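Long-range contacts in 2S Albumin protein (Dolichos, PDB 6IX1), which is of unsettled function but adopts a hemopexin-type beta-propeller fold and, as a seed albumin, may serve in storage: residues R9-Y14 with Y86-T91; Y24-Y29 with K37-L42. All coordinates share one frame; numbering follows the deposited sequence.

Interaction 1: residues R9-Y14 with Y86-T91; sequences RSSRAY and YAPGTT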
loop_
_atom_site.group_PDB
_atom_site.type_symbol
_atom_site.label_atom_id
_atom_site.label_comp_id
_atom_site.label_asym_id
_atom_site.label_seq_id
_atom_site.Cartn_x
_atom_site.Cartn_y
_atom_site.Cartn_z
ATOM N N ARG A 9 1.710 6.331 -0.424
ATOM C CA ARG A 9 1.551 7.780 -0.373
ATOM C C ARG A 9 2.902 8.458 -0.559
ATOM O O ARG A 9 3.877 8.164 0.153
ATOM C CB ARG A 9 0.965 8.143 1.013
ATOM C CG ARG A 9 0.773 9.620 1.209
ATOM C CD ARG A 9 0.308 10.036 2.565
ATOM N NE ARG A 9 1.226 9.644 3.607
ATOM C CZ ARG A 9 0.949 9.795 4.917
ATOM N NH1 ARG A 9 -0.219 10.196 5.317
ATOM N NH2 ARG A 9 1.864 9.372 5.801
ATOM N N SER A 10 2.983 9.377 -1.532
ATOM C CA SER A 10 4.233 10.079 -1.779
ATOM C C SER A 10 4.452 11.136 -0.694
ATOM O O SER A 10 3.534 11.709 -0.135
ATOM C CB SER A 10 4.189 10.775 -3.116
ATOM O OG SER A 10 5.400 11.435 -3.335
ATOM N N SER A 11 5.740 11.477 -0.508
ATOM C CA SER A 11 6.108 12.739 0.163
ATOM C C SER A 11 5.565 14.002 -0.540
ATOM O O SER A 11 5.334 14.994 0.127
ATOM C CB SER A 11 7.608 12.815 0.301
ATOM O OG SER A 11 8.166 12.834 -1.004
ATOM N N ARG A 12 5.256 13.896 -1.815
ATOM C CA ARG A 12 4.684 15.044 -2.556
ATOM C C ARG A 12 3.218 15.140 -2.289
ATOM O O ARG A 12 2.497 14.080 -2.427
ATOM C CB ARG A 12 4.985 14.843 -4.036
ATOM C CG ARG A 12 6.473 14.979 -4.379
ATOM C CD ARG A 12 7.006 16.360 -4.191
ATOM N NE ARG A 12 8.377 16.497 -4.366
ATOM C CZ ARG A 12 8.981 16.831 -5.512
ATOM N NH1 ARG A 12 8.285 16.889 -6.625
ATOM N NH2 ARG A 12 10.278 17.064 -5.519
ATOM N N ALA A 13 2.712 16.298 -1.948
ATOM C CA ALA A 13 1.334 16.447 -1.500
ATOM C C ALA A 13 0.373 15.901 -2.543
ATOM O O ALA A 13 0.434 16.214 -3.739
ATOM C CB ALA A 13 1.024 17.872 -1.146
ATOM N N TYR A 14 -0.554 15.085 -2.069
ATOM C CA TYR A 14 -1.636 14.545 -2.906
ATOM C C TYR A 14 -1.153 13.797 -4.137
ATOM O O TYR A 14 -1.887 13.696 -5.109
ATOM C CB TYR A 14 -2.751 15.570 -3.185
ATOM C CG TYR A 14 -3.475 15.896 -1.909
ATOM C CD1 TYR A 14 -4.494 15.071 -1.477
ATOM C CD2 TYR A 14 -3.152 16.952 -1.065
ATOM C CE1 TYR A 14 -5.085 15.255 -0.231
ATOM C CE2 TYR A 14 -3.721 17.134 0.187
ATOM C CZ TYR A 14 -4.732 16.297 0.594
ATOM O OH TYR A 14 -5.377 16.461 1.799
ATOM N N TYR A 86 12.506 6.659 -3.231
ATOM C CA TYR A 86 11.877 6.839 -4.558
ATOM C C TYR A 86 12.145 8.263 -5.104
ATOM O O TYR A 86 11.719 8.536 -6.261
ATOM C CB TYR A 86 10.407 6.422 -4.561
ATOM C CG TYR A 86 9.573 7.105 -3.525
ATOM C CD1 TYR A 86 8.954 8.302 -3.839
ATOM C CD2 TYR A 86 9.370 6.576 -2.259
ATOM C CE1 TYR A 86 8.221 8.980 -2.887
ATOM C CE2 TYR A 86 8.654 7.245 -1.300
ATOM C CZ TYR A 86 8.078 8.444 -1.619
ATOM O OH TYR A 86 7.356 9.129 -0.702
ATOM N N ALA A 87 12.792 9.159 -4.356
ATOM C CA ALA A 87 13.427 10.399 -4.905
ATOM C C ALA A 87 12.550 11.141 -5.896
ATOM O O ALA A 87 12.932 11.333 -7.055
ATOM C CB ALA A 87 14.830 10.062 -5.434
ATOM N N PRO A 88 11.384 11.649 -5.512
ATOM C CA PRO A 88 10.492 12.293 -6.464
ATOM C C PRO A 88 11.122 13.497 -7.145
ATOM O O PRO A 88 11.934 14.229 -6.559
ATOM C CB PRO A 88 9.290 12.748 -5.661
ATOM C CG PRO A 88 9.438 12.145 -4.353
ATOM C CD PRO A 88 10.828 11.628 -4.207
ATOM N N GLY A 89 10.839 13.581 -8.420
ATOM C CA GLY A 89 11.294 14.741 -9.223
ATOM C C GLY A 89 12.718 14.570 -9.703
ATOM O O GLY A 89 13.220 15.470 -10.295
ATOM N N THR A 90 13.337 13.419 -9.463
ATOM C CA THR A 90 14.741 13.125 -9.817
ATOM C C THR A 90 14.820 11.708 -10.353
ATOM O O THR A 90 13.866 10.931 -10.285
ATOM C CB THR A 90 15.723 13.262 -8.625
ATOM O OG1 THR A 90 15.633 12.075 -7.814
ATOM C CG2 THR A 90 15.450 14.484 -7.777
ATOM N N THR A 91 16.035 11.372 -10.755
ATOM C CA THR A 91 16.442 10.022 -11.146
ATOM C C THR A 91 17.358 9.402 -10.066
ATOM O O THR A 91 18.356 8.708 -10.419
ATOM C CB THR A 91 17.156 10.087 -12.495
ATOM O OG1 THR A 91 18.345 10.875 -12.275
ATOM C CG2 THR A 91 16.214 10.589 -13.556
#
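Ala87 O is the best-held polar atom, gripped by two donors of one residue: Thr90 N at 3.2 Å and Thr90 OG1 at 2.9 Å. The first bond closes a type II beta turn, with Gly89 supplying its positive phi; the hydroxyl comes from above the carbonyl plane. In the hemopexin-type propeller this turn follows the third strand of the second blade and meets the loop after strand 6-9 of the first, so the contact joins neighbouring blades. A single hydrogen bond crosses it. Ser11 N approaches the ring edge of Tyr86, in the ring plane, and donates to Tyr86 OH at 2.9 Å with a somewhat bent angle of 148°. The donor loop is braced by an ST turn: Ser10 OG, anti to its own backbone N, accepts from Arg12 N at 2.9 Å, almost straight at 170°. Pro88 supplies the packing: its CG meets the hydroxyl oxygen of Ser11, OG, at 3.6 Å, and its CB meets Arg12 CG at 3.8 Å. Ser11 OG itself bonds to Ser71. The Arg12 chain bends at chi2 (-67°) and crosses the proline obliquely, which sets Pro88 CB over the centre of the guanidinium, 4.0 Å above its plane.

Interaction 2: residues Y24-Y29 with K37-L42; sequences YVRVYY and KILTNL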
loop_
_atom_site.group_PDB
_atom_site.type_symbol
_atom_site.label_atom_id
_atom_site.label_comp_id
_atom_site.label_asym_id
_atom_site.label_seq_id
_atom_site.Cartn_x
_atom_site.Cartn_y
_atom_site.Cartn_z
ATOM N N TYR A 24 3.326 0.828 -13.284
ATOM C CA TYR A 24 2.767 1.737 -12.260
ATOM C C TYR A 24 2.308 3.040 -12.901
ATOM O O TYR A 24 2.651 3.325 -14.072
ATOM C CB TYR A 24 3.815 2.028 -11.178
ATOM C CG TYR A 24 4.864 3.029 -11.567
ATOM C CD1 TYR A 24 5.874 2.729 -12.415
ATOM C CD2 TYR A 24 4.782 4.339 -11.105
ATOM C CE1 TYR A 24 6.746 3.722 -12.878
ATOM C CE2 TYR A 24 5.687 5.312 -11.499
ATOM C CZ TYR A 24 6.715 4.981 -12.358
ATOM O OH TYR A 24 7.589 5.924 -12.784
ATOM N N VAL A 25 1.528 3.813 -12.155
ATOM C CA VAL A 25 1.170 5.215 -12.421
ATOM C C VAL A 25 1.427 6.009 -11.176
ATOM O O VAL A 25 1.463 5.482 -10.040
ATOM C CB VAL A 25 -0.253 5.447 -12.933
ATOM C CG1 VAL A 25 -0.420 4.897 -14.340
ATOM C CG2 VAL A 25 -1.268 4.964 -11.967
ATOM N N ARG A 26 1.629 7.293 -11.339
ATOM C CA ARG A 26 1.655 8.267 -10.258
ATOM C C ARG A 26 0.463 9.187 -10.514
ATOM O O ARG A 26 0.309 9.692 -11.649
ATOM C CB ARG A 26 2.960 9.047 -10.240
ATOM C CG ARG A 26 2.983 10.078 -9.143
ATOM C CD ARG A 26 4.409 10.599 -8.998
ATOM N NE ARG A 26 4.944 11.061 -10.273
ATOM C CZ ARG A 26 4.966 12.260 -10.784
ATOM N NH1 ARG A 26 4.750 13.287 -10.070
ATOM N NH2 ARG A 26 5.376 12.321 -12.015
ATOM N N VAL A 27 -0.406 9.401 -9.544
ATOM C CA VAL A 27 -1.650 10.153 -9.669
ATOM C C VAL A 27 -1.678 11.309 -8.675
ATOM O O VAL A 27 -1.246 11.097 -7.492
ATOM C CB VAL A 27 -2.831 9.153 -9.444
ATOM C CG1 VAL A 27 -4.167 9.896 -9.366
ATOM C CG2 VAL A 27 -2.912 8.079 -10.525
ATOM N N TYR A 28 -2.199 12.436 -9.121
ATOM C CA TYR A 28 -2.483 13.611 -8.296
ATOM C C TYR A 28 -3.946 13.482 -7.926
ATOM O O TYR A 28 -4.831 13.647 -8.792
ATOM C CB TYR A 28 -2.198 14.855 -9.150
ATOM C CG TYR A 28 -2.095 16.169 -8.419
ATOM C CD1 TYR A 28 -1.426 16.269 -7.230
ATOM C CD2 TYR A 28 -2.420 17.356 -9.092
ATOM C CE1 TYR A 28 -1.125 17.490 -6.674
ATOM C CE2 TYR A 28 -2.196 18.569 -8.490
ATOM C CZ TYR A 28 -1.468 18.654 -7.334
ATOM O OH TYR A 28 -1.241 19.913 -6.770
ATOM N N TYR A 29 -4.232 13.157 -6.676
ATOM C CA TYR A 29 -5.598 12.680 -6.286
ATOM C C TYR A 29 -6.324 13.765 -5.509
ATOM O O TYR A 29 -5.737 14.648 -4.905
ATOM C CB TYR A 29 -5.575 11.323 -5.568
ATOM C CG TYR A 29 -4.912 11.315 -4.253
ATOM C CD1 TYR A 29 -3.546 11.207 -4.128
ATOM C CD2 TYR A 29 -5.714 11.319 -3.116
ATOM C CE1 TYR A 29 -2.963 11.162 -2.885
ATOM C CE2 TYR A 29 -5.120 11.354 -1.880
ATOM C CZ TYR A 29 -3.742 11.276 -1.751
ATOM O OH TYR A 29 -3.257 11.270 -0.468
ATOM N N LYS A 37 -5.942 13.002 -11.409
ATOM C CA LYS A 37 -5.300 13.014 -12.730
ATOM C C LYS A 37 -3.946 12.326 -12.679
ATOM O O LYS A 37 -3.258 12.484 -11.685
ATOM C CB LYS A 37 -5.184 14.447 -13.320
ATOM C CG LYS A 37 -6.478 15.214 -13.439
ATOM C CD LYS A 37 -7.474 14.636 -14.399
ATOM C CE LYS A 37 -8.556 15.724 -14.533
ATOM N NZ LYS A 37 -9.782 15.207 -15.087
ATOM N N ILE A 38 -3.574 11.797 -13.813
ATOM C CA ILE A 38 -2.290 11.104 -13.938
ATOM C C ILE A 38 -1.171 12.153 -14.099
ATOM O O ILE A 38 -1.297 13.144 -14.840
ATOM C CB ILE A 38 -2.367 10.156 -15.157
ATOM C CG1 ILE A 38 -3.392 9.049 -14.918
ATOM C CG2 ILE A 38 -0.976 9.636 -15.465
ATOM C CD1 ILE A 38 -3.543 8.095 -16.034
ATOM N N LEU A 39 -0.065 11.880 -13.420
ATOM C CA LEU A 39 1.197 12.598 -13.523
ATOM C C LEU A 39 2.255 11.764 -14.237
ATOM O O LEU A 39 3.089 12.317 -14.939
ATOM C CB LEU A 39 1.735 13.063 -12.171
ATOM C CG LEU A 39 0.830 13.988 -11.391
ATOM C CD1 LEU A 39 1.388 14.237 -10.020
ATOM C CD2 LEU A 39 0.712 15.299 -12.139
ATOM N N THR A 40 2.304 10.468 -13.926
ATOM C CA THR A 40 3.180 9.529 -14.724
ATOM C C THR A 40 2.285 8.526 -15.423
ATOM O O THR A 40 1.610 7.747 -14.722
ATOM C CB THR A 40 4.209 8.783 -13.853
ATOM O OG1 THR A 40 5.072 9.753 -13.288
ATOM C CG2 THR A 40 5.054 7.787 -14.608
ATOM N N ASN A 41 2.224 8.610 -16.743
ATOM C CA ASN A 41 1.495 7.650 -17.566
ATOM C C ASN A 41 2.050 6.233 -17.296
ATOM O O ASN A 41 3.218 6.036 -17.007
ATOM C CB ASN A 41 1.546 7.990 -19.060
ATOM C CG ASN A 41 0.510 8.996 -19.501
ATOM O OD1 ASN A 41 -0.610 9.027 -18.983
ATOM N ND2 ASN A 41 0.876 9.777 -20.508
ATOM N N LEU A 42 1.183 5.236 -17.496
ATOM C CA LEU A 42 1.491 3.837 -17.222
ATOM C C LEU A 42 2.900 3.521 -17.715
ATOM O O LEU A 42 3.200 3.704 -18.882
ATOM C CB LEU A 42 0.487 2.914 -17.862
ATOM C CG LEU A 42 0.593 1.441 -17.493
ATOM C CD1 LEU A 42 0.259 1.189 -16.047
ATOM C CD2 LEU A 42 -0.327 0.637 -18.399
HETATM O O HOH W 1 7.272 8.777 -11.319
#
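Strands 23-28 and 37-44 form an antiparallel beta hairpin, and a classic beta bulge interrupts their pairing. The evidence is in Arg26 O, which accepts from two successive amides: Leu39 N at 2.8 Å and Thr40 N at 3.1 Å. Both donors lie in the carbonyl plane, at C=O...N angles of 153° and 133°, the latter on a lone pair. Leu39 takes an alpha-like backbone conformation, so the register slips by one between the Arg26-Thr40 and Val27-Ile38 pairs. The return bond from Arg26 N to Thr40 O is weak, at 3.4 Å. Beyond the bulge the pairing is regular: Tyr28 N reaches Lys37 O at 2.8 Å, nearly along the C=O axis, while Lys37 N reaches Tyr28 O at 2.9 Å. Strands 23-28 and 37-44 are the third and fourth of the first propeller blade, and strand 37-44 is one of the sheet's two edge strands, the one at the rim of the propeller.

Arg26, Tyr28, Lys37 and Thr40 share one face of the sheet; Val27 and Ile38 occupy the other. On the first face the Arg26 chain runs extended and then bends at chi3 (53°), bringing its guanidinium back across Thr40. Arg26 NH2 donates to Thr40 OG1 at 2.9 Å, close to the guanidinium plane, and NH1 forms a salt bridge with Glu15 of the adjacent strand. Leu39 CB covers one guanidinium face, 3.5 Å above the plane and offset toward its rim. The same leucine sends CD1 to Tyr28 CB, at 3.7 Å. Thr40 OG1 also shares a water molecule with Tyr24 OH; the water sits at the edge of the tyrosine ring, in its plane, while Thr40 CG2 packs obliquely against the ring beside that hydroxyl.

In the fold
Interaction 2 is nested in sequence inside the loop that interaction 1 closes, and their centres lie 12 Å apart on the same side of the chain's centre. Direct contact comes through the end of 9-14, where Tyr14 O is 2.9 Å from Tyr29 N, a probable backbone hydrogen bond. Packing adds to it, with Ala13 O lying 3.6 Å from Tyr28 CE1. A second connection runs through His178, between strands of the fourth blade, whose NE2 bonds to Ser10 O and whose ND1 bonds to Tyr29 OH. His178 thus links segments 9-14 and 24-29 to the fourth blade.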